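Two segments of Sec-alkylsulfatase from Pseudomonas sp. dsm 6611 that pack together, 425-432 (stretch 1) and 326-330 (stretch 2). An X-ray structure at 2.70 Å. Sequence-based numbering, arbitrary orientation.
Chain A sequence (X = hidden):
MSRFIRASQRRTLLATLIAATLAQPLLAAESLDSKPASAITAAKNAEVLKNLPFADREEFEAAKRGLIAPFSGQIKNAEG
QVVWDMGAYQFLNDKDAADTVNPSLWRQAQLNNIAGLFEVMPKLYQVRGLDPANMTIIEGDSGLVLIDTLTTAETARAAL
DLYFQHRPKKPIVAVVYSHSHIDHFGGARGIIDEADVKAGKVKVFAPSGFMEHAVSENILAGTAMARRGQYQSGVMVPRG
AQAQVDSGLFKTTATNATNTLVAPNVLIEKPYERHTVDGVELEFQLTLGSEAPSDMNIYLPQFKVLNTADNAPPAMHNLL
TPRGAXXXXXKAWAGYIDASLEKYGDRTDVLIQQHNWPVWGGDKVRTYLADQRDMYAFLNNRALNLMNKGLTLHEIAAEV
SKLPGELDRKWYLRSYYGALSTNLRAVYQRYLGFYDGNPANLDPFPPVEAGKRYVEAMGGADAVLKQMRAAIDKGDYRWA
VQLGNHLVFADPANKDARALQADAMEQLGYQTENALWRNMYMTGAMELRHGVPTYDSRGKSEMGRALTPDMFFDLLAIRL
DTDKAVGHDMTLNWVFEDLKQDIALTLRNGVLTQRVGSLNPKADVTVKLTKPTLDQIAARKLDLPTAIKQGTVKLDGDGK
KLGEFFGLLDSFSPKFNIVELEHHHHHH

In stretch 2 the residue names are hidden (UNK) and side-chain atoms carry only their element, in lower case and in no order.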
# COMPACT_ATOMS: atom_id res chain seq x y z
N ARG A 425 9.76 -6.72 1.56
CA ARG A 425 9.79 -5.48 0.78
C ARG A 425 8.38 -4.88 0.77
O ARG A 425 8.25 -3.70 1.04
CB ARG A 425 10.37 -5.73 -0.65
CG ARG A 425 11.88 -6.04 -0.60
CD ARG A 425 12.63 -6.08 -1.93
NE ARG A 425 12.62 -7.40 -2.52
CZ ARG A 425 13.70 -8.11 -2.84
NH1 ARG A 425 14.91 -7.60 -2.67
NH2 ARG A 425 13.57 -9.32 -3.35
N ALA A 426 7.34 -5.73 0.62
CA ALA A 426 5.92 -5.35 0.64
C ALA A 426 5.50 -4.67 1.93
O ALA A 426 4.74 -3.69 1.87
CB ALA A 426 5.02 -6.57 0.34
N VAL A 427 5.94 -5.22 3.11
CA VAL A 427 5.61 -4.65 4.46
C VAL A 427 6.23 -3.22 4.54
O VAL A 427 5.58 -2.31 5.04
CB VAL A 427 6.00 -5.57 5.67
CG1 VAL A 427 5.58 -4.96 7.02
CG2 VAL A 427 5.38 -6.97 5.53
N TYR A 428 7.45 -3.03 3.97
CA TYR A 428 8.13 -1.74 3.87
C TYR A 428 7.27 -0.81 3.02
O TYR A 428 7.00 0.29 3.48
CB TYR A 428 9.53 -1.89 3.29
CG TYR A 428 10.35 -0.62 3.34
CD1 TYR A 428 10.23 0.36 2.36
CD2 TYR A 428 11.27 -0.41 4.37
CE1 TYR A 428 11.00 1.53 2.40
CE2 TYR A 428 12.04 0.76 4.42
CZ TYR A 428 11.91 1.71 3.43
OH TYR A 428 12.68 2.85 3.50
N GLN A 429 6.84 -1.24 1.80
CA GLN A 429 5.95 -0.48 0.90
C GLN A 429 4.64 -0.09 1.63
O GLN A 429 4.26 1.09 1.62
CB GLN A 429 5.62 -1.31 -0.37
CG GLN A 429 4.45 -0.75 -1.22
CD GLN A 429 3.93 -1.70 -2.28
OE1 GLN A 429 4.70 -2.32 -3.03
NE2 GLN A 429 2.61 -1.78 -2.42
N ARG A 430 3.97 -1.08 2.25
CA ARG A 430 2.72 -0.85 2.98
C ARG A 430 2.82 0.23 4.09
O ARG A 430 1.97 1.09 4.16
CB ARG A 430 2.04 -2.17 3.43
CG ARG A 430 1.42 -2.16 4.82
CD ARG A 430 0.05 -2.79 4.94
NE ARG A 430 -0.42 -2.57 6.31
CZ ARG A 430 -1.67 -2.31 6.68
NH1 ARG A 430 -2.63 -2.26 5.77
NH2 ARG A 430 -1.97 -2.10 7.95
N TYR A 431 3.88 0.20 4.92
CA TYR A 431 4.03 1.14 6.04
C TYR A 431 4.80 2.40 5.68
O TYR A 431 4.60 3.43 6.32
CB TYR A 431 4.68 0.47 7.28
CG TYR A 431 3.79 -0.50 8.02
CD1 TYR A 431 2.83 -0.05 8.91
CD2 TYR A 431 3.92 -1.87 7.83
CE1 TYR A 431 1.99 -0.95 9.59
CE2 TYR A 431 3.12 -2.78 8.53
CZ TYR A 431 2.15 -2.32 9.42
OH TYR A 431 1.32 -3.22 10.07
N LEU A 432 5.74 2.31 4.74
CA LEU A 432 6.56 3.48 4.38
C LEU A 432 6.45 3.90 2.89
O LEU A 432 6.36 5.10 2.59
CB LEU A 432 8.02 3.34 4.85
CG LEU A 432 8.23 3.10 6.37
CD1 LEU A 432 9.71 2.86 6.70
CD2 LEU A 432 7.68 4.23 7.23
N UNK A 326 -3.02 -4.12 -4.68
CA UNK A 326 -2.84 -3.35 -3.45
C UNK A 326 -2.26 -4.34 -2.40
O UNK A 326 -2.68 -5.51 -2.36
o UNK A 326 -6.98 -0.74 -4.19
c UNK A 326 -4.89 -1.81 -3.82
c UNK A 326 -4.19 -2.81 -2.92
c UNK A 326 -6.25 -1.31 -3.35
o UNK A 326 -6.58 -1.49 -2.15
N UNK A 327 -1.29 -3.88 -1.58
CA UNK A 327 -0.68 -4.67 -0.50
C UNK A 327 -1.73 -5.19 0.46
O UNK A 327 -2.71 -4.51 0.72
c UNK A 327 0.42 -3.94 0.29
c UNK A 327 0.25 -2.43 0.26
c UNK A 327 1.81 -4.35 -0.17
N UNK A 328 -1.47 -6.37 1.03
CA UNK A 328 -2.32 -7.02 2.02
C UNK A 328 -1.77 -6.75 3.43
O UNK A 328 -0.62 -6.34 3.57
c UNK A 328 -2.43 -8.52 1.74
n UNK A 328 -3.79 -10.48 -1.14
c UNK A 328 -3.57 -11.47 -2.00
n UNK A 328 -2.42 -12.15 -1.96
c UNK A 328 -2.82 -10.04 -0.11
c UNK A 328 -3.25 -8.78 0.53
n UNK A 328 -4.49 -11.78 -2.92
N UNK A 329 -2.61 -6.94 4.45
CA UNK A 329 -2.23 -6.73 5.85
C UNK A 329 -1.92 -8.08 6.52
O UNK A 329 -2.85 -8.83 6.93
c UNK A 329 -3.33 -5.96 6.61
o UNK A 329 -1.83 -5.83 8.48
o UNK A 329 -3.90 -5.05 8.74
c UNK A 329 -3.00 -5.59 8.05
N UNK A 330 -0.59 -8.35 6.68
CA UNK A 330 -0.05 -9.55 7.35
C UNK A 330 -0.50 -9.61 8.80
O UNK A 330 -0.79 -10.71 9.28
c UNK A 330 1.47 -9.59 7.25

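Stretch 1 is the last part of a helix that ends at Tyr-431, held by i to i+4 backbone hydrogen bonds such as Arg-430 N to Ala-426 O at 2.7 Å. Ala-426, Gln-429 and Arg-430 point their CA-to-CB bonds toward an irregular segment far away in sequence, and the question at each position of that segment is what the helix asks of it.

Position 326 carries five side-chain atoms: three carbons in an unbranched chain, the third bearing two oxygens. The CA-to-CB bond points away from the helix and the side chain touches nothing on stretch 1, so this contact places no evident demand on it. A carboxylate at the end of two methylenes makes the residue glutamate, Glu-326.

Position 327 has three carbons and nothing else, the first bonded to the other two. It points toward the helix; one of the end carbons lies 3.5 Å from Gln-429 NE2 and the other 3.6 Å from Arg-430 CB. Branching directly at CB, with no polar atom, gives valine: Val-327. It loses 93 Å² to the helix, the largest share of any residue here. CG1 of Val-327 lies 3.6 Å from Ala-426 O and meets Ala-426 CB at 3.9 Å, an apolar contact. CG2 of Val-327, the carbon near Arg-430 CB, is also 3.6 Å from Gln-429 NE2, so both methyls lie against the Gln-429 amide. Chi1 of -100° lies between the usual wells.

Position 328 shows a long chain of three carbons, then a nitrogen, then a carbon carrying two more nitrogens. It points away, and its side chain touches nothing on the helix. What this residue offers instead is backbone: its O lies 3.9 Å from Arg-430 CD, a contact that does not depend on the side chain. The guanidinium identifies arginine, Arg-328.

Position 329 has two carbons, the second holding two oxygens, a carboxylate one methylene from the backbone. One of these oxygens lies 3.6 Å from Arg-430 NH2. The residue is aspartate, Asp-329, and the pair, through OD2, is a long salt bridge. The carboxylate carbon, CG, sits over one face of the guanidinium and OD2 is well out of its plane, so the attraction is of charge alone and no N-H points at the oxygen. Asp-329 also occupies an N-cap position, its side chain capping a backbone N just beyond the stretch.

Position 330 has a single side-chain carbon. It is buried, but its CB, on a bond that points sideways, makes no contact with stretch 1. One carbon means alanine, Ala-330.

The contact is compact, 313 Å² in all, and no hydrogen bond crosses it. Its rule is a valine set against the helix, with Arg-430 serving two purposes: its CB packs on Val-327 CG2, and its guanidinium reaches on to Asp-329. Val-327 and Arg-430 together account for more than half of the buried area, and a loosely oriented charge pair adds to it without requiring hydrogen-bond geometry.

Stretch 2 (326-330) EVRDA
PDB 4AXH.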